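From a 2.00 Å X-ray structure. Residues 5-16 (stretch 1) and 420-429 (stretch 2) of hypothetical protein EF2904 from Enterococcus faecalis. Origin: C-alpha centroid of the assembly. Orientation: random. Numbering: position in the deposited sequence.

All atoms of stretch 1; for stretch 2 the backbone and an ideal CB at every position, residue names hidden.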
# COMPACT_ATOMS: atom_id res chain seq x y z
N ALA A 5 2.27 8.20 -35.02
CA ALA A 5 2.38 7.07 -34.05
C ALA A 5 1.35 7.21 -32.94
O ALA A 5 1.13 8.30 -32.41
CB ALA A 5 3.79 6.99 -33.48
N LYS A 6 0.72 6.10 -32.60
CA LYS A 6 -0.35 6.08 -31.62
C LYS A 6 0.21 5.85 -30.21
O LYS A 6 1.25 5.21 -30.04
CB LYS A 6 -1.40 5.03 -31.99
CG LYS A 6 -2.04 5.24 -33.38
CD LYS A 6 -3.01 6.44 -33.41
CE LYS A 6 -3.62 6.67 -34.80
NZ LYS A 6 -3.05 7.87 -35.50
N THR A 7 -0.47 6.41 -29.21
CA THR A 7 -0.22 6.10 -27.81
C THR A 7 -1.31 5.10 -27.43
O THR A 7 -2.49 5.39 -27.54
CB THR A 7 -0.24 7.37 -26.91
OG1 THR A 7 0.81 8.26 -27.28
CG2 THR A 7 -0.06 7.01 -25.43
N THR A 8 -0.92 3.90 -27.01
CA THR A 8 -1.92 2.89 -26.63
C THR A 8 -1.83 2.55 -25.13
O THR A 8 -0.74 2.28 -24.62
CB THR A 8 -1.77 1.60 -27.48
OG1 THR A 8 -1.79 1.94 -28.86
CG2 THR A 8 -2.92 0.62 -27.20
N VAL A 9 -2.98 2.56 -24.46
CA VAL A 9 -3.12 2.15 -23.08
C VAL A 9 -3.86 0.80 -23.02
O VAL A 9 -4.95 0.67 -23.58
CB VAL A 9 -3.95 3.18 -22.26
CG1 VAL A 9 -3.90 2.89 -20.78
CG2 VAL A 9 -3.50 4.62 -22.53
N THR A 10 -3.28 -0.19 -22.35
CA THR A 10 -3.86 -1.52 -22.25
C THR A 10 -4.08 -1.87 -20.81
O THR A 10 -3.15 -1.77 -20.00
CB THR A 10 -2.96 -2.63 -22.82
OG1 THR A 10 -2.52 -2.30 -24.13
CG2 THR A 10 -3.71 -3.97 -22.88
N PHE A 11 -5.29 -2.32 -20.49
CA PHE A 11 -5.66 -2.72 -19.14
C PHE A 11 -5.53 -4.23 -18.98
O PHE A 11 -6.50 -4.99 -19.09
CB PHE A 11 -7.06 -2.20 -18.79
CG PHE A 11 -7.14 -0.70 -18.82
CD1 PHE A 11 -6.94 0.05 -17.65
CD2 PHE A 11 -7.36 -0.03 -20.04
CE1 PHE A 11 -6.96 1.44 -17.69
CE2 PHE A 11 -7.39 1.37 -20.08
CZ PHE A 11 -7.18 2.11 -18.90
N HIS A 12 -4.29 -4.65 -18.75
CA HIS A 12 -3.94 -6.06 -18.68
C HIS A 12 -4.59 -6.80 -17.54
O HIS A 12 -4.95 -7.96 -17.70
CB HIS A 12 -2.41 -6.22 -18.60
CG HIS A 12 -1.69 -5.86 -19.87
ND1 HIS A 12 -1.81 -6.60 -21.02
CD2 HIS A 12 -0.83 -4.85 -20.15
CE1 HIS A 12 -1.05 -6.07 -21.97
NE2 HIS A 12 -0.47 -4.99 -21.47
N SER A 13 -4.75 -6.15 -16.38
CA SER A 13 -5.08 -6.86 -15.15
C SER A 13 -5.65 -5.93 -14.10
O SER A 13 -5.44 -4.73 -14.15
CB SER A 13 -3.80 -7.51 -14.60
OG SER A 13 -4.06 -8.41 -13.54
N GLY A 14 -6.36 -6.49 -13.13
CA GLY A 14 -6.83 -5.67 -12.01
C GLY A 14 -8.20 -5.04 -12.17
O GLY A 14 -8.60 -4.21 -11.35
N ILE A 15 -8.93 -5.47 -13.19
CA ILE A 15 -10.26 -4.90 -13.50
C ILE A 15 -11.40 -5.59 -12.72
O ILE A 15 -11.56 -6.81 -12.78
CB ILE A 15 -10.58 -4.97 -15.01
CG1 ILE A 15 -9.53 -4.22 -15.84
CG2 ILE A 15 -12.06 -4.49 -15.31
CD1 ILE A 15 -9.48 -2.70 -15.63
N LEU A 16 -12.20 -4.79 -12.03
CA LEU A 16 -13.31 -5.30 -11.20
C LEU A 16 -12.80 -6.18 -10.06
O LEU A 16 -13.38 -7.24 -9.73
CB LEU A 16 -14.41 -5.99 -12.03
CG LEU A 16 -15.84 -5.49 -11.74
CD1 LEU A 16 -16.32 -5.81 -10.33
CD2 LEU A 16 -16.00 -3.98 -11.99
N UNK A 420 -15.42 2.77 -18.81
CA UNK A 420 -15.39 1.69 -17.86
C UNK A 420 -14.68 0.53 -18.54
O UNK A 420 -15.25 -0.11 -19.43
CB UNK A 420 -16.79 1.31 -17.39
N UNK A 421 -13.42 0.26 -18.13
CA UNK A 421 -12.59 -0.69 -18.86
C UNK A 421 -12.94 -2.13 -18.55
O UNK A 421 -13.47 -2.45 -17.48
CB UNK A 421 -11.11 -0.44 -18.55
N UNK A 422 -12.65 -3.01 -19.50
CA UNK A 422 -12.69 -4.43 -19.20
C UNK A 422 -11.29 -5.02 -19.37
O UNK A 422 -10.41 -4.41 -19.97
CB UNK A 422 -13.70 -5.15 -20.10
N UNK A 423 -11.10 -6.22 -18.84
CA UNK A 423 -9.81 -6.86 -18.88
C UNK A 423 -9.35 -7.03 -20.34
O UNK A 423 -10.13 -7.47 -21.19
CB UNK A 423 -9.87 -8.21 -18.16
N UNK A 424 -8.12 -6.62 -20.62
CA UNK A 424 -7.52 -6.75 -21.95
C UNK A 424 -7.74 -5.57 -22.88
O UNK A 424 -7.11 -5.47 -23.93
CB UNK A 424 -8.07 -8.01 -22.63
N UNK A 425 -8.64 -4.68 -22.50
CA UNK A 425 -9.01 -3.54 -23.32
C UNK A 425 -7.88 -2.57 -23.59
O UNK A 425 -7.13 -2.19 -22.67
CB UNK A 425 -10.16 -2.79 -22.65
N UNK A 426 -7.77 -2.18 -24.86
CA UNK A 426 -6.82 -1.19 -25.30
C UNK A 426 -7.54 0.08 -25.67
O UNK A 426 -8.57 0.04 -26.36
CB UNK A 426 -6.00 -1.71 -26.48
N UNK A 427 -7.02 1.21 -25.18
CA UNK A 427 -7.49 2.53 -25.57
C UNK A 427 -6.41 3.17 -26.43
O UNK A 427 -5.27 3.33 -26.01
CB UNK A 427 -7.82 3.39 -24.35
N UNK A 428 -6.78 3.50 -27.66
CA UNK A 428 -5.89 4.22 -28.55
C UNK A 428 -6.27 5.69 -28.46
O UNK A 428 -7.43 6.08 -28.73
CB UNK A 428 -5.98 3.70 -29.99
N UNK A 429 -5.30 6.50 -28.04
CA UNK A 429 -5.56 7.90 -27.72
C UNK A 429 -5.68 8.75 -28.98
O UNK A 429 -5.21 8.36 -30.06
OXT UNK A 429 -6.25 9.85 -28.95
CB UNK A 429 -4.45 8.45 -26.82

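The strand at 426-428 runs antiparallel to the stretch 1 strand, at 164° between their directions, and ends the chain at the next residue; positions 420 to 424 are loop and turn. At position 420 the CA-to-CB bond points away, and the ideal CB has nothing of stretch 1 within 5.5 Å; almost any side chain would suit. It is Leu 420, which makes no contact here.

Position 421 points toward stretch 1, its ideal CB lying 4.0 Å from both Phe 11 CG and Ile 15 CD1. A compact apolar residue is favored, and phi of -79° with psi of 154° also admits proline. The deposited Pro 421 places CB over one face of the Phe 11 ring, 4.2 Å from its centroid and 15° off the normal, a CH-pi contact, while its CG packs 3.7 Å from Ile 15 CD1.

Position 422 points away, its ideal CB 5.1 Å from Ile 15 CG2, and polar or charged residues fit as well as others. Glu 422 opens a type II turn, closed by a backbone hydrogen bond from the N of position 425 to Glu 422 O.

At position 423 CA-to-CB runs sideways, with the carbonyls of Phe 11 and His 12 nearby. A short residue would be tolerated, but a long one carrying donors could extend along stretch 1. Arg 423 does so: its guanidinium lays one face over His 12 O, with CZ 3.6 Å from that atom. Water 2 joins Arg 423 NH2 (2.7 Å) to Ser 13 OG (2.8 Å), and water 3 joins Arg 423 NH2 (3.1 Å) to Ile 15 N (3.2 Å).

Position 424 has phi 90° and psi -12°, where a CB would be jammed against the preceding carbonyl O; glycine is called for. Gly 424 N donates to Phe 11 O at 2.8 Å.

Position 425 points sideways, its ideal CB 4.7 Å from Phe 11 CD2, leaving the choice broad. In Glu 425, OE1 accepts from Glu 422 N (2.9 Å), bracing the turn, while the backbone O receives Phe 11 N (2.9 Å).

Position 426 shares a sheet face with Thr 8 and Thr 10; its ideal CB is 3.9 Å from Thr 8 CG2 and 4.2 Å from Thr 10 OG1. Threonine, valine or a longer polar residue would suit. Gln 426 sets CG 3.5 Å from Thr 10 OG1 and OE1 3.8 Å from Thr 8 CG2.

Position 427 lies on the face of Val 9, within reach of the Phe 11 ring edge, so a branched apolar residue is expected. Ile 427 brings CD1 to 3.4 Å from Phe 11 CE2; its N and O pair with Val 9 O (2.7 Å) and Val 9 N (2.9 Å).

Position 428 returns to the Thr 8 face, beside the aliphatic part of Lys 6, where beta-branched residues suit. Val 428 puts CG1 3.8 Å from Lys 6 CD and CG2 4.0 Å from Thr 8 OG1.

Position 429 points toward Thr 7, with Thr 7 CG2 and, farther off, Val 9 CG2 within reach of a longer side chain, inviting an apolar one. Leu 429 CD1 meets Thr 7 CG2 at 3.7 Å, and Leu 429 N donates to Thr 7 O (3.1 Å).

Stretch 2, residues 420-429: LPERGEQIVL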
# COMPACT_ATOMS: atom_id res chain seq x y z
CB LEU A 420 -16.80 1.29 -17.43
CG LEU A 420 -17.71 2.38 -16.86
CD1 LEU A 420 -19.06 1.80 -16.52
CD2 LEU A 420 -17.11 3.06 -15.64
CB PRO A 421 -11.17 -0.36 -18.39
CG PRO A 421 -11.35 0.16 -17.00
CD PRO A 421 -12.73 0.82 -16.95
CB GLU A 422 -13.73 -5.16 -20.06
CG GLU A 422 -13.41 -5.27 -21.52
CD GLU A 422 -14.57 -5.85 -22.33
OE1 GLU A 422 -14.30 -6.54 -23.35
OE2 GLU A 422 -15.75 -5.63 -21.95
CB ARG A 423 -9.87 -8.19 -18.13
CG ARG A 423 -8.57 -8.94 -18.13
CD ARG A 423 -8.75 -10.33 -17.62
NE ARG A 423 -7.47 -11.04 -17.68
CZ ARG A 423 -6.57 -11.02 -16.71
NH1 ARG A 423 -5.42 -11.68 -16.87
NH2 ARG A 423 -6.80 -10.34 -15.59
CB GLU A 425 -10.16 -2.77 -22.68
CG GLU A 425 -10.99 -1.97 -23.69
CD GLU A 425 -12.09 -1.17 -23.04
OE1 GLU A 425 -12.76 -1.71 -22.14
OE2 GLU A 425 -12.29 0.00 -23.43
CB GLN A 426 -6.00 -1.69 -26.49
CG GLN A 426 -5.33 -2.98 -26.18
CD GLN A 426 -4.58 -3.58 -27.35
OE1 GLN A 426 -4.06 -2.88 -28.22
NE2 GLN A 426 -4.51 -4.91 -27.37
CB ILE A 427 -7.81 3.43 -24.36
CG1 ILE A 427 -9.00 2.86 -23.58
CG2 ILE A 427 -8.10 4.87 -24.81
CD1 ILE A 427 -9.13 3.44 -22.18
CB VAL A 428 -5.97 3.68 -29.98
CG1 VAL A 428 -4.99 4.42 -30.88
CG2 VAL A 428 -5.67 2.17 -29.99
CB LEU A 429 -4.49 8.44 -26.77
CG LEU A 429 -4.50 7.90 -25.34
CD1 LEU A 429 -3.37 8.51 -24.56
CD2 LEU A 429 -5.81 8.20 -24.62
O HOH W 1 -2.69 7.88 -30.12
O HOH W 2 -4.62 -11.04 -14.15
O HOH W 3 -9.02 -8.38 -14.59
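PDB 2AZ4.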